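Local coordinates for protein VirX1 (Cyanophage Syn10, PDB 6QGM) that probably acts as a flavin-dependent viral halogenase of the tryptophan halogenase family, iodinating diverse substrates, at residues B[243-251]-B[417-427]. Residues are numbered along the deposited sequence; the frame is centred on the assembly and turned at random.
Sequences PFSKKLAND and YWKWCTQMCNY
In this tryptophan halogenase fold, the loop joining strand 241-243 to strand 252-258 packs against helix 416-424 and the turn that follows it. Ala249 CB lies 3.8 Å from Trp420 CZ3 and 4.0 Å from Tyr417 CE1, so one methyl touches two rings borne three residues apart on the helix. Both side chains leave the helix toward the loop, and CG anti to the backbone N (chi1 175° in Tyr417, -178° in Trp420) continues that course. Beside this apolar contact, Tyr417 OH donates to Asn250 OD1 at 2.9 Å. The C=O...donor angle is 102° and the donor is tilted out of the carbonyl plane, although the amide and ring planes are nearly parallel. Asn250 ND2 is hydrogen-bonded to Glu352 OE1, a second tie that would limit rotation of the amide. The last part of the helix widens into a pi-type turn at 420-424, after which Cys425 SG lies 3.4 Å from Lys246 O and over one face of the Tyr427 ring, offset toward its rim. Lys247 NZ forms a salt bridge with Asp401 and a hydrogen bond with Ser400 on helix 382-408. Tyr427 OH donates in plane to a lone pair of Cys421 O, and the ring edge meets the loop: Tyr427 CE1 lies 3.4 Å from Lys247 O.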
ATOM      1  N   PRO B 243     -16.054 -21.435   0.925  1.00 57.98           N
ATOM      2  CA  PRO B 243     -16.614 -21.285   2.272  1.00 56.75           C
ATOM      3  C   PRO B 243     -15.701 -20.401   3.145  1.00 54.81           C
ATOM      4  O   PRO B 243     -14.547 -20.279   2.804  1.00 56.04           O
ATOM      5  CB  PRO B 243     -16.688 -22.734   2.779  1.00 55.81           C
ATOM      6  CG  PRO B 243     -15.522 -23.399   2.101  1.00 56.64           C
ATOM      7  CD  PRO B 243     -15.445 -22.758   0.723  1.00 58.41           C
ATOM      8  N   PHE B 244     -16.233 -19.816   4.225  1.00 52.22           N
ATOM      9  CA  PHE B 244     -15.480 -18.972   5.189  1.00 51.34           C
ATOM     10  C   PHE B 244     -15.030 -19.785   6.421  1.00 52.79           C
ATOM     11  O   PHE B 244     -14.608 -19.144   7.425  1.00 51.76           O
ATOM     12  CB  PHE B 244     -16.332 -17.790   5.666  1.00 51.74           C
ATOM     13  CG  PHE B 244     -16.668 -16.745   4.627  1.00 48.90           C
ATOM     14  CD1 PHE B 244     -15.699 -16.288   3.748  1.00 47.04           C
ATOM     15  CD2 PHE B 244     -17.940 -16.191   4.555  1.00 47.11           C
ATOM     16  CE1 PHE B 244     -16.005 -15.324   2.803  1.00 46.74           C
ATOM     17  CE2 PHE B 244     -18.239 -15.227   3.609  1.00 45.93           C
ATOM     18  CZ  PHE B 244     -17.271 -14.799   2.734  1.00 46.33           C
ATOM     19  N   SER B 245     -15.101 -21.126   6.358  1.00 55.22           N
ATOM     20  CA  SER B 245     -14.966 -22.058   7.518  1.00 54.82           C
ATOM     21  C   SER B 245     -13.581 -21.959   8.176  1.00 55.00           C
ATOM     22  O   SER B 245     -13.442 -22.437   9.325  1.00 54.17           O
ATOM     23  CB  SER B 245     -15.290 -23.485   7.153  1.00 53.71           C
ATOM     24  OG  SER B 245     -14.843 -23.785   5.851  1.00 54.45           O
ATOM     25  N   LYS B 246     -12.603 -21.359   7.496  1.00 56.52           N
ATOM     26  CA  LYS B 246     -11.244 -21.149   8.052  1.00 59.77           C
ATOM     27  C   LYS B 246     -11.232 -20.040   9.110  1.00 59.51           C
ATOM     28  O   LYS B 246     -10.327 -20.117   9.951  1.00 61.95           O
ATOM     29  CB  LYS B 246     -10.251 -20.926   6.907  1.00 63.94           C
ATOM     30  CG  LYS B 246      -9.536 -22.209   6.477  1.00 68.35           C
ATOM     31  CD  LYS B 246      -9.468 -22.539   4.986  1.00 70.41           C
ATOM     32  CE  LYS B 246      -9.403 -24.040   4.814  1.00 75.26           C
ATOM     33  NZ  LYS B 246      -8.879 -24.409   3.477  1.00 81.08           N
ATOM     34  N   LYS B 247     -12.180 -19.090   9.111  1.00 56.70           N
ATOM     35  CA  LYS B 247     -12.235 -18.005  10.147  1.00 57.18           C
ATOM     36  C   LYS B 247     -13.607 -17.930  10.846  1.00 57.96           C
ATOM     37  O   LYS B 247     -13.677 -17.363  11.984  1.00 61.45           O
ATOM     38  CB  LYS B 247     -11.868 -16.644   9.545  1.00 57.08           C
ATOM     39  CG  LYS B 247     -12.663 -16.259   8.308  1.00 58.78           C
ATOM     40  CD  LYS B 247     -12.092 -15.081   7.593  1.00 57.63           C
ATOM     41  CE  LYS B 247     -13.040 -14.578   6.543  1.00 57.66           C
ATOM     42  NZ  LYS B 247     -12.442 -13.442   5.814  1.00 59.48           N
ATOM     43  N   LEU B 248     -14.664 -18.433  10.209  1.00 55.65           N
ATOM     44  CA  LEU B 248     -16.032 -18.445  10.775  1.00 55.63           C
ATOM     45  C   LEU B 248     -16.528 -19.893  10.823  1.00 56.07           C
ATOM     46  O   LEU B 248     -16.662 -20.506   9.752  1.00 55.79           O
ATOM     47  CB  LEU B 248     -16.935 -17.556   9.910  1.00 55.08           C
ATOM     48  CG  LEU B 248     -16.577 -16.079   9.895  1.00 54.29           C
ATOM     49  CD1 LEU B 248     -17.296 -15.365   8.760  1.00 54.73           C
ATOM     50  CD2 LEU B 248     -16.912 -15.439  11.236  1.00 54.97           C
ATOM     51  N   ALA B 249     -16.818 -20.390  12.024  1.00 55.98           N
ATOM     52  CA  ALA B 249     -17.144 -21.809  12.290  1.00 56.39           C
ATOM     53  C   ALA B 249     -18.627 -22.095  12.022  1.00 57.93           C
ATOM     54  O   ALA B 249     -18.971 -23.269  11.896  1.00 58.81           O
ATOM     55  CB  ALA B 249     -16.761 -22.146  13.706  1.00 55.93           C
ATOM     56  N   ASN B 250     -19.472 -21.070  11.948  1.00 61.28           N
ATOM     57  CA  ASN B 250     -20.951 -21.228  11.926  1.00 63.27           C
ATOM     58  C   ASN B 250     -21.393 -21.643  10.519  1.00 62.45           C
ATOM     59  O   ASN B 250     -21.123 -20.921   9.577  1.00 65.53           O
ATOM     60  CB  ASN B 250     -21.644 -19.971  12.473  1.00 65.77           C
ATOM     61  CG  ASN B 250     -21.319 -19.735  13.931  1.00 65.01           C
ATOM     62  OD1 ASN B 250     -20.936 -20.666  14.626  1.00 64.22           O
ATOM     63  ND2 ASN B 250     -21.478 -18.505  14.404  1.00 65.30           N
ATOM     64  N   ASP B 251     -22.029 -22.802  10.402  1.00 61.86           N
ATOM     65  CA  ASP B 251     -22.431 -23.418   9.108  1.00 60.14           C
ATOM     66  C   ASP B 251     -23.918 -23.791   9.130  1.00 57.75           C
ATOM     67  O   ASP B 251     -24.411 -24.272   8.095  1.00 60.37           O
ATOM     68  CB  ASP B 251     -21.558 -24.637   8.827  1.00 60.18           C
ATOM     69  CG  ASP B 251     -21.619 -25.676   9.932  1.00 60.60           C
ATOM     70  OD1 ASP B 251     -21.976 -25.297  11.074  1.00 61.01           O
ATOM     71  OD2 ASP B 251     -21.291 -26.842   9.652  1.00 58.49           O
ATOM     72  N   TYR B 417     -16.173 -24.568  21.582  1.00 52.32           N
ATOM     73  CA  TYR B 417     -16.458 -23.611  20.481  1.00 52.05           C
ATOM     74  C   TYR B 417     -15.667 -22.327  20.702  1.00 51.51           C
ATOM     75  O   TYR B 417     -14.975 -21.883  19.769  1.00 51.62           O
ATOM     76  CB  TYR B 417     -17.953 -23.330  20.360  1.00 52.18           C
ATOM     77  CG  TYR B 417     -18.312 -22.280  19.345  1.00 53.18           C
ATOM     78  CD1 TYR B 417     -18.472 -22.581  18.009  1.00 54.14           C
ATOM     79  CD2 TYR B 417     -18.518 -20.969  19.734  1.00 55.25           C
ATOM     80  CE1 TYR B 417     -18.802 -21.606  17.080  1.00 55.57           C
ATOM     81  CE2 TYR B 417     -18.864 -19.981  18.826  1.00 55.32           C
ATOM     82  CZ  TYR B 417     -19.004 -20.300  17.490  1.00 54.95           C
ATOM     83  OH  TYR B 417     -19.331 -19.330  16.589  1.00 55.76           O
ATOM     84  N   TRP B 418     -15.759 -21.759  21.907  1.00 52.08           N
ATOM     85  CA  TRP B 418     -15.129 -20.456  22.252  1.00 51.75           C
ATOM     86  C   TRP B 418     -13.626 -20.649  22.450  1.00 52.45           C
ATOM     87  O   TRP B 418     -12.873 -19.733  22.079  1.00 49.23           O
ATOM     88  CB  TRP B 418     -15.824 -19.818  23.466  1.00 52.24           C
ATOM     89  CG  TRP B 418     -17.131 -19.194  23.092  1.00 51.21           C
ATOM     90  CD1 TRP B 418     -18.382 -19.650  23.374  1.00 50.83           C
ATOM     91  CD2 TRP B 418     -17.299 -18.021  22.278  1.00 50.67           C
ATOM     92  NE1 TRP B 418     -19.322 -18.831  22.814  1.00 50.55           N
ATOM     93  CE2 TRP B 418     -18.690 -17.825  22.133  1.00 51.08           C
ATOM     94  CE3 TRP B 418     -16.417 -17.113  21.681  1.00 47.25           C
ATOM     95  CZ2 TRP B 418     -19.209 -16.760  21.402  1.00 50.32           C
ATOM     96  CZ3 TRP B 418     -16.933 -16.071  20.957  1.00 46.09           C
ATOM     97  CH2 TRP B 418     -18.306 -15.882  20.841  1.00 48.07           C
ATOM     98  N   LYS B 419     -13.197 -21.807  22.970  1.00 53.62           N
ATOM     99  CA  LYS B 419     -11.751 -22.140  23.060  1.00 53.91           C
ATOM    100  C   LYS B 419     -11.181 -22.134  21.635  1.00 52.15           C
ATOM    101  O   LYS B 419     -10.089 -21.569  21.454  1.00 50.22           O
ATOM    102  CB  LYS B 419     -11.511 -23.435  23.829  1.00 55.33           C
ATOM    103  CG  LYS B 419     -10.227 -23.419  24.651  1.00 59.65           C
ATOM    104  CD  LYS B 419      -9.859 -24.744  25.272  1.00 66.67           C
ATOM    105  CE  LYS B 419      -8.358 -25.015  25.301  1.00 71.61           C
ATOM    106  NZ  LYS B 419      -8.040 -26.458  25.116  1.00 72.08           N
ATOM    107  N   TRP B 420     -11.922 -22.661  20.650  1.00 51.62           N
ATOM    108  CA  TRP B 420     -11.459 -22.685  19.235  1.00 54.27           C
ATOM    109  C   TRP B 420     -11.349 -21.257  18.693  1.00 55.25           C
ATOM    110  O   TRP B 420     -10.324 -20.941  18.053  1.00 56.48           O
ATOM    111  CB  TRP B 420     -12.349 -23.513  18.310  1.00 55.81           C
ATOM    112  CG  TRP B 420     -11.807 -23.541  16.908  1.00 57.10           C
ATOM    113  CD1 TRP B 420     -10.801 -24.338  16.436  1.00 58.84           C
ATOM    114  CD2 TRP B 420     -12.184 -22.689  15.814  1.00 57.57           C
ATOM    115  NE1 TRP B 420     -10.525 -24.041  15.130  1.00 59.26           N
ATOM    116  CE2 TRP B 420     -11.373 -23.044  14.715  1.00 59.12           C
ATOM    117  CE3 TRP B 420     -13.107 -21.646  15.658  1.00 61.00           C
ATOM    118  CZ2 TRP B 420     -11.477 -22.406  13.476  1.00 59.33           C
ATOM    119  CZ3 TRP B 420     -13.214 -21.022  14.427  1.00 59.36           C
ATOM    120  CH2 TRP B 420     -12.406 -21.398  13.352  1.00 58.79           C
ATOM    121  N   CYS B 421     -12.388 -20.446  18.910  1.00 55.81           N
ATOM    122  CA  CYS B 421     -12.523 -19.080  18.344  1.00 54.84           C
ATOM    123  C   CYS B 421     -11.403 -18.164  18.861  1.00 53.92           C
ATOM    124  O   CYS B 421     -10.920 -17.354  18.055  1.00 51.93           O
ATOM    125  CB  CYS B 421     -13.878 -18.476  18.669  1.00 55.38           C
ATOM    126  SG  CYS B 421     -15.230 -19.226  17.729  1.00 61.61           S
ATOM    127  N   THR B 422     -10.996 -18.313  20.129  1.00 52.21           N
ATOM    128  CA  THR B 422     -10.174 -17.321  20.875  1.00 51.58           C
ATOM    129  C   THR B 422      -8.743 -17.802  21.089  1.00 51.92           C
ATOM    130  O   THR B 422      -7.895 -16.931  21.390  1.00 51.61           O
ATOM    131  CB  THR B 422     -10.766 -16.987  22.255  1.00 53.44           C
ATOM    132  OG1 THR B 422     -10.898 -18.171  23.045  1.00 52.08           O
ATOM    133  CG2 THR B 422     -12.112 -16.301  22.162  1.00 53.67           C
ATOM    134  N   GLN B 423      -8.479 -19.114  21.010  1.00 52.43           N
ATOM    135  CA  GLN B 423      -7.186 -19.687  21.474  1.00 52.60           C
ATOM    136  C   GLN B 423      -6.544 -20.578  20.404  1.00 55.13           C
ATOM    137  O   GLN B 423      -5.333 -20.789  20.520  1.00 57.17           O
ATOM    138  CB  GLN B 423      -7.388 -20.450  22.786  1.00 50.39           C
ATOM    139  CG  GLN B 423      -7.923 -19.585  23.925  1.00 48.55           C
ATOM    140  CD  GLN B 423      -7.025 -18.419  24.247  1.00 48.32           C
ATOM    141  OE1 GLN B 423      -5.799 -18.529  24.178  1.00 46.79           O
ATOM    142  NE2 GLN B 423      -7.630 -17.285  24.593  1.00 48.35           N
ATOM    143  N   MET B 424      -7.286 -21.082  19.415  1.00 58.87           N
ATOM    144  CA  MET B 424      -6.767 -22.103  18.464  1.00 61.91           C
ATOM    145  C   MET B 424      -6.765 -21.557  17.036  1.00 60.49           C
ATOM    146  O   MET B 424      -5.710 -21.592  16.404  1.00 64.09           O
ATOM    147  CB  MET B 424      -7.575 -23.397  18.550  1.00 66.71           C
ATOM    148  CG  MET B 424      -7.212 -24.207  19.777  1.00 71.87           C
ATOM    149  SD  MET B 424      -7.635 -25.951  19.566  1.00 87.12           S
ATOM    150  CE  MET B 424      -6.579 -26.433  18.193  1.00 82.10           C
ATOM    151  N   CYS B 425      -7.888 -21.049  16.544  1.00 61.41           N
ATOM    152  CA  CYS B 425      -8.014 -20.510  15.164  1.00 63.53           C
ATOM    153  C   CYS B 425      -6.972 -19.401  14.911  1.00 62.29           C
ATOM    154  O   CYS B 425      -6.900 -18.446  15.721  1.00 63.34           O
ATOM    155  CB  CYS B 425      -9.410 -19.965  14.928  1.00 65.23           C
ATOM    156  SG  CYS B 425      -9.638 -19.376  13.236  1.00 69.92           S
ATOM    157  N   ASN B 426      -6.201 -19.531  13.826  1.00 60.03           N
ATOM    158  CA  ASN B 426      -5.214 -18.529  13.339  1.00 58.47           C
ATOM    159  C   ASN B 426      -5.864 -17.660  12.261  1.00 57.40           C
ATOM    160  O   ASN B 426      -6.131 -18.166  11.160  1.00 56.65           O
ATOM    161  CB  ASN B 426      -3.955 -19.169  12.759  1.00 58.50           C
ATOM    162  CG  ASN B 426      -3.230 -20.005  13.782  1.00 59.10           C
ATOM    163  OD1 ASN B 426      -3.099 -21.215  13.601  1.00 58.56           O
ATOM    164  ND2 ASN B 426      -2.794 -19.368  14.861  1.00 58.63           N
ATOM    165  N   TYR B 427      -6.070 -16.377  12.557  1.00 56.47           N
ATOM    166  CA  TYR B 427      -6.832 -15.457  11.688  1.00 55.01           C
ATOM    167  C   TYR B 427      -5.900 -14.725  10.723  1.00 57.72           C
ATOM    168  O   TYR B 427      -6.416 -14.043   9.819  1.00 60.26           O
ATOM    169  CB  TYR B 427      -7.650 -14.520  12.570  1.00 54.97           C
ATOM    170  CG  TYR B 427      -8.758 -15.191  13.357  1.00 53.47           C
ATOM    171  CD1 TYR B 427     -10.025 -15.369  12.818  1.00 51.22           C
ATOM    172  CD2 TYR B 427      -8.545 -15.644  14.651  1.00 52.53           C
ATOM    173  CE1 TYR B 427     -11.041 -15.962  13.545  1.00 51.40           C
ATOM    174  CE2 TYR B 427      -9.554 -16.235  15.395  1.00 52.14           C
ATOM    175  CZ  TYR B 427     -10.810 -16.389  14.844  1.00 51.63           C
ATOM    176  OH  TYR B 427     -11.813 -16.966  15.566  1.00 51.50           O
TER